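Long-range contact in extracellular solute-binding protein (Bordetella parapertussis, PDB 3PU5), which probably binds a small solute, perhaps a polyamine, outside the cytoplasmic membrane and delivers it for uptake by a transporter: residues K77-L90 against V246-N260. Sequence-based numbering, arbitrary orientation.
Sequences KKLAQVDEKSVPSL and VVKGGKEDLAKAFMN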
loop_
_atom_site.group_PDB
_atom_site.type_symbol
_atom_site.label_atom_id
_atom_site.label_comp_id
_atom_site.label_asym_id
_atom_site.label_seq_id
_atom_site.Cartn_x
_atom_site.Cartn_y
_atom_site.Cartn_z
ATOM N N LYS A 77 9.604 12.734 -16.422
ATOM C CA LYS A 77 8.896 12.473 -17.682
ATOM C C LYS A 77 9.312 11.163 -18.368
ATOM O O LYS A 77 9.491 11.117 -19.597
ATOM C CB LYS A 77 9.079 13.640 -18.662
ATOM C CG LYS A 77 9.053 15.023 -18.021
ATOM C CD LYS A 77 7.713 15.348 -17.367
ATOM C CE LYS A 77 7.727 16.772 -16.791
ATOM N NZ LYS A 77 6.451 17.148 -16.107
ATOM N N LYS A 78 9.451 10.097 -17.586
ATOM C CA LYS A 78 9.923 8.827 -18.144
ATOM C C LYS A 78 8.800 7.826 -18.431
ATOM O O LYS A 78 9.052 6.721 -18.912
ATOM C CB LYS A 78 10.979 8.198 -17.231
ATOM C CG LYS A 78 12.285 8.992 -17.171
ATOM C CD LYS A 78 12.996 8.938 -18.517
ATOM C CE LYS A 78 14.317 9.673 -18.478
ATOM N NZ LYS A 78 14.870 9.801 -19.863
ATOM N N LEU A 79 7.561 8.217 -18.159
ATOM C CA LEU A 79 6.433 7.300 -18.277
ATOM C C LEU A 79 5.490 7.746 -19.384
ATOM O O LEU A 79 5.263 8.932 -19.554
ATOM C CB LEU A 79 5.684 7.253 -16.948
ATOM C CG LEU A 79 6.576 6.958 -15.740
ATOM C CD1 LEU A 79 5.755 6.998 -14.445
ATOM C CD2 LEU A 79 7.246 5.609 -15.920
ATOM N N ALA A 80 4.936 6.803 -20.141
ATOM C CA ALA A 80 4.042 7.172 -21.232
ATOM C C ALA A 80 2.633 7.452 -20.723
ATOM O O ALA A 80 2.190 6.870 -19.733
ATOM C CB ALA A 80 4.020 6.085 -22.306
ATOM N N GLN A 81 1.931 8.346 -21.406
ATOM C CA GLN A 81 0.534 8.618 -21.081
ATOM C C GLN A 81 -0.334 7.385 -21.334
ATOM O O GLN A 81 -0.141 6.664 -22.314
ATOM C CB GLN A 81 0.015 9.817 -21.890
ATOM C CG GLN A 81 0.042 9.597 -23.410
ATOM C CD GLN A 81 -0.314 10.851 -24.209
ATOM O OE1 GLN A 81 -1.482 11.264 -24.268
ATOM N NE2 GLN A 81 0.694 11.453 -24.842
ATOM N N VAL A 82 -1.276 7.133 -20.435
ATOM C CA VAL A 82 -2.221 6.045 -20.610
ATOM C C VAL A 82 -3.611 6.511 -20.202
ATOM O O VAL A 82 -3.758 7.352 -19.314
ATOM C CB VAL A 82 -1.841 4.788 -19.780
ATOM C CG1 VAL A 82 -0.587 4.117 -20.340
ATOM C CG2 VAL A 82 -1.659 5.138 -18.303
ATOM N N ASP A 83 -4.628 5.961 -20.854
ATOM C CA ASP A 83 -6.008 6.255 -20.496
ATOM C C ASP A 83 -6.933 5.122 -20.915
ATOM O O ASP A 83 -6.486 4.070 -21.375
ATOM C CB ASP A 83 -6.467 7.586 -21.116
ATOM C CG ASP A 83 -6.390 7.592 -22.633
ATOM O OD1 ASP A 83 -6.600 6.532 -23.260
ATOM O OD2 ASP A 83 -6.130 8.670 -23.205
ATOM N N GLU A 84 -8.230 5.351 -20.757
ATOM C CA GLU A 84 -9.237 4.335 -21.041
ATOM C C GLU A 84 -9.274 3.882 -22.501
ATOM O O GLU A 84 -9.746 2.786 -22.797
ATOM C CB GLU A 84 -10.607 4.835 -20.576
ATOM C CG GLU A 84 -10.578 5.198 -19.094
ATOM C CD GLU A 84 -11.730 6.074 -18.657
ATOM O OE1 GLU A 84 -12.688 6.260 -19.446
ATOM O OE2 GLU A 84 -11.669 6.573 -17.508
ATOM N N LYS A 85 -8.779 4.718 -23.410
ATOM C CA LYS A 85 -8.684 4.331 -24.815
ATOM C C LYS A 85 -7.606 3.273 -24.994
ATOM O O LYS A 85 -7.850 2.220 -25.588
ATOM C CB LYS A 85 -8.350 5.536 -25.700
ATOM C CG LYS A 85 -9.507 6.490 -25.943
ATOM C CD LYS A 85 -9.397 7.760 -25.108
ATOM C CE LYS A 85 -9.840 7.547 -23.667
ATOM N NZ LYS A 85 -10.018 8.840 -22.927
ATOM N N SER A 86 -6.414 3.554 -24.473
ATOM C CA SER A 86 -5.268 2.673 -24.667
ATOM C C SER A 86 -5.206 1.524 -23.652
ATOM O O SER A 86 -4.633 0.475 -23.927
ATOM C CB SER A 86 -3.972 3.480 -24.631
ATOM O OG SER A 86 -3.909 4.287 -23.468
ATOM N N VAL A 87 -5.781 1.740 -22.476
ATOM C CA VAL A 87 -5.786 0.735 -21.421
ATOM C C VAL A 87 -7.198 0.696 -20.836
ATOM O O VAL A 87 -7.473 1.325 -19.821
ATOM C CB VAL A 87 -4.736 1.059 -20.306
ATOM C CG1 VAL A 87 -4.676 -0.057 -19.258
ATOM C CG2 VAL A 87 -3.347 1.297 -20.911
ATOM N N PRO A 88 -8.106 -0.037 -21.499
ATOM C CA PRO A 88 -9.534 -0.052 -21.157
ATOM C C PRO A 88 -9.812 -0.325 -19.680
ATOM O O PRO A 88 -10.753 0.233 -19.136
ATOM C CB PRO A 88 -10.084 -1.182 -22.037
ATOM C CG PRO A 88 -9.164 -1.208 -23.213
ATOM C CD PRO A 88 -7.805 -0.891 -22.664
ATOM N N SER A 89 -9.002 -1.161 -19.039
ATOM C CA SER A 89 -9.190 -1.456 -17.613
ATOM C C SER A 89 -9.200 -0.207 -16.730
ATOM O O SER A 89 -9.822 -0.202 -15.661
ATOM C CB SER A 89 -8.130 -2.441 -17.112
ATOM O OG SER A 89 -8.355 -3.741 -17.630
ATOM N N LEU A 90 -8.512 0.848 -17.162
ATOM C CA LEU A 90 -8.460 2.071 -16.356
ATOM C C LEU A 90 -9.857 2.644 -16.096
ATOM O O LEU A 90 -10.066 3.385 -15.130
ATOM C CB LEU A 90 -7.563 3.124 -17.012
ATOM C CG LEU A 90 -6.057 2.856 -16.963
ATOM C CD1 LEU A 90 -5.278 3.919 -17.751
ATOM C CD2 LEU A 90 -5.567 2.789 -15.513
ATOM N N VAL A 246 3.751 2.520 -18.004
ATOM C CA VAL A 246 4.433 2.213 -19.253
ATOM C C VAL A 246 5.668 3.103 -19.425
ATOM O O VAL A 246 5.568 4.328 -19.370
ATOM C CB VAL A 246 3.498 2.437 -20.456
ATOM C CG1 VAL A 246 4.241 2.167 -21.765
ATOM C CG2 VAL A 246 2.262 1.548 -20.343
ATOM N N VAL A 247 6.825 2.480 -19.647
ATOM C CA VAL A 247 8.090 3.197 -19.843
ATOM C C VAL A 247 8.219 3.810 -21.242
ATOM O O VAL A 247 8.177 3.092 -22.247
ATOM C CB VAL A 247 9.288 2.251 -19.605
ATOM C CG1 VAL A 247 10.601 2.930 -19.991
ATOM C CG2 VAL A 247 9.301 1.766 -18.145
ATOM N N LYS A 248 8.365 5.132 -21.305
ATOM C CA LYS A 248 8.504 5.828 -22.587
ATOM C C LYS A 248 9.623 5.223 -23.418
ATOM O O LYS A 248 10.735 5.064 -22.929
ATOM C CB LYS A 248 8.827 7.311 -22.372
ATOM C CG LYS A 248 7.643 8.242 -22.252
ATOM C CD LYS A 248 8.124 9.694 -22.321
ATOM C CE LYS A 248 7.108 10.654 -21.714
ATOM N NZ LYS A 248 7.619 12.062 -21.708
ATOM N N GLY A 249 9.332 4.894 -24.675
ATOM C CA GLY A 249 10.352 4.408 -25.591
ATOM C C GLY A 249 10.564 2.906 -25.564
ATOM O O GLY A 249 11.379 2.380 -26.316
ATOM N N GLY A 250 9.849 2.209 -24.685
ATOM C CA GLY A 250 9.897 0.756 -24.662
ATOM C C GLY A 250 8.911 0.201 -25.679
ATOM O O GLY A 250 8.481 0.920 -26.581
ATOM N N LYS A 251 8.560 -1.078 -25.548
ATOM C CA LYS A 251 7.554 -1.683 -26.416
ATOM C C LYS A 251 6.178 -1.288 -25.900
ATOM O O LYS A 251 5.492 -2.081 -25.250
ATOM C CB LYS A 251 7.708 -3.206 -26.443
ATOM C CG LYS A 251 9.010 -3.683 -27.092
ATOM C CD LYS A 251 9.178 -5.188 -26.974
ATOM C CE LYS A 251 10.420 -5.668 -27.724
ATOM N NZ LYS A 251 11.648 -5.351 -26.974
ATOM N N GLU A 252 5.789 -0.048 -26.194
ATOM C CA GLU A 252 4.688 0.604 -25.492
ATOM C C GLU A 252 3.340 -0.066 -25.687
ATOM O O GLU A 252 2.536 -0.110 -24.765
ATOM C CB GLU A 252 4.617 2.089 -25.862
ATOM C CG GLU A 252 5.874 2.851 -25.470
ATOM C CD GLU A 252 5.703 4.350 -25.571
ATOM O OE1 GLU A 252 4.598 4.799 -25.931
ATOM O OE2 GLU A 252 6.671 5.082 -25.277
ATOM N N ASP A 253 3.096 -0.601 -26.880
ATOM C CA ASP A 253 1.816 -1.255 -27.146
ATOM C C ASP A 253 1.685 -2.588 -26.417
ATOM O O ASP A 253 0.628 -2.905 -25.879
ATOM C CB ASP A 253 1.575 -1.411 -28.650
ATOM C CG ASP A 253 1.256 -0.083 -29.323
ATOM O OD1 ASP A 253 0.656 0.788 -28.656
ATOM O OD2 ASP A 253 1.611 0.098 -30.506
ATOM N N LEU A 254 2.757 -3.365 -26.377
ATOM C CA LEU A 254 2.743 -4.596 -25.590
ATOM C C LEU A 254 2.634 -4.280 -24.088
ATOM O O LEU A 254 1.920 -4.954 -23.353
ATOM C CB LEU A 254 3.997 -5.424 -25.865
ATOM C CG LEU A 254 4.242 -5.768 -27.335
ATOM C CD1 LEU A 254 5.355 -6.803 -27.472
ATOM C CD2 LEU A 254 2.960 -6.279 -27.966
ATOM N N ALA A 255 3.356 -3.255 -23.649
ATOM C CA ALA A 255 3.322 -2.813 -22.255
ATOM C C ALA A 255 1.913 -2.382 -21.835
ATOM O O ALA A 255 1.438 -2.762 -20.761
ATOM C CB ALA A 255 4.317 -1.683 -22.039
ATOM N N LYS A 256 1.243 -1.600 -22.686
ATOM C CA LYS A 256 -0.135 -1.181 -22.419
ATOM C C LYS A 256 -1.053 -2.401 -22.367
ATOM O O LYS A 256 -2.006 -2.448 -21.582
ATOM C CB LYS A 256 -0.626 -0.190 -23.481
ATOM C CG LYS A 256 0.022 1.197 -23.400
ATOM C CD LYS A 256 -0.381 2.068 -24.601
ATOM C CE LYS A 256 0.295 3.417 -24.564
ATOM N NZ LYS A 256 -0.008 4.201 -25.801
ATOM N N ALA A 257 -0.761 -3.383 -23.211
ATOM C CA ALA A 257 -1.535 -4.613 -23.239
ATOM C C ALA A 257 -1.348 -5.393 -21.945
ATOM O O ALA A 257 -2.319 -5.893 -21.366
ATOM C CB ALA A 257 -1.148 -5.459 -24.440
ATOM N N PHE A 258 -0.108 -5.490 -21.476
ATOM C CA PHE A 258 0.120 -6.126 -20.183
ATOM C C PHE A 258 -0.582 -5.358 -19.054
ATOM O O PHE A 258 -1.247 -5.954 -18.192
ATOM C CB PHE A 258 1.619 -6.266 -19.864
ATOM C CG PHE A 258 1.874 -6.825 -18.498
ATOM C CD1 PHE A 258 1.748 -8.186 -18.257
ATOM C CD2 PHE A 258 2.177 -5.987 -17.432
ATOM C CE1 PHE A 258 1.944 -8.705 -16.972
ATOM C CE2 PHE A 258 2.385 -6.500 -16.150
ATOM C CZ PHE A 258 2.266 -7.857 -15.920
HETATM N N MSE A 259 -0.430 -4.039 -19.046
HETATM C CA MSE A 259 -1.047 -3.241 -17.992
HETATM C C MSE A 259 -2.563 -3.427 -18.013
HETATM O O MSE A 259 -3.202 -3.555 -16.973
HETATM C CB MSE A 259 -0.693 -1.768 -18.164
HETATM C CG MSE A 259 -1.195 -0.868 -17.051
HETATM SE SE MSE A 259 -0.450 0.947 -17.245
HETATM C CE MSE A 259 -1.309 1.776 -15.691
ATOM N N ASN A 260 -3.137 -3.454 -19.209
ATOM C CA ASN A 260 -4.569 -3.658 -19.330
ATOM C C ASN A 260 -4.996 -4.979 -18.708
ATOM O O ASN A 260 -6.027 -5.055 -18.048
ATOM C CB ASN A 260 -4.994 -3.637 -20.789
ATOM C CG ASN A 260 -6.491 -3.720 -20.947
ATOM O OD1 ASN A 260 -7.227 -2.907 -20.384
ATOM N ND2 ASN A 260 -6.955 -4.712 -21.698
HETATM O O HOH W 1 11.487 6.349 -20.612
HETATM O O HOH W 2 2.166 4.718 -18.154
HETATM O O HOH W 3 -2.373 6.286 -24.468
#
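Lys-248 lays its extended aliphatic chain across the backbone of Lys-77 to Leu-79, with CG 3.6 Å from Leu-79 C. A long, flexible chain with a charged end suits this exposed edge, since its methylenes cover peptide groups while NZ bonds to Lys-77 O at 3.0 Å, meeting that oxygen from above the carbonyl plane. Beneath it a single beta bridge pairs Leu-79 with Val-247: Ala-80 N donates to Val-246 O (2.7 Å) and Lys-248 N to Lys-78 O, and a water joins Ala-80 O to Val-246 N. The small methyl of Ala-80 touches both Val-246 CG1 and the carboxylate of Glu-252, whose OE2 takes the N-H of Gly-249 through its anti lone pair and so ties the helix start to the type II turn Val-247 to Gly-250. The loop following helix 67-75 is thereby joined to the end of strand 238-246 and to helix 252-262, within one lobe of the two-lobed periplasmic-binding-protein fold. Farther along, Val-82 CG1 packs on Val-246 CG2 (3.8 Å), and branched Val-87 straddles the helix surface: CG1, anti to the backbone N (chi1 -176°), reaches Asn-260 CA at 3.6 Å, while CG2 meets Lys-256 CB. Selenomethionine Met-259 sends its unbranched chain inward, bringing CE near both Val-82 CG2 and Leu-90 CD2. Asn-260 supplies a short amide acceptor; its OD1 receives Ser-89 N at 2.8 Å, the donor lying nearly on the C=O axis, and Ser-89 OG lies 2.7 Å from Asn-260 O.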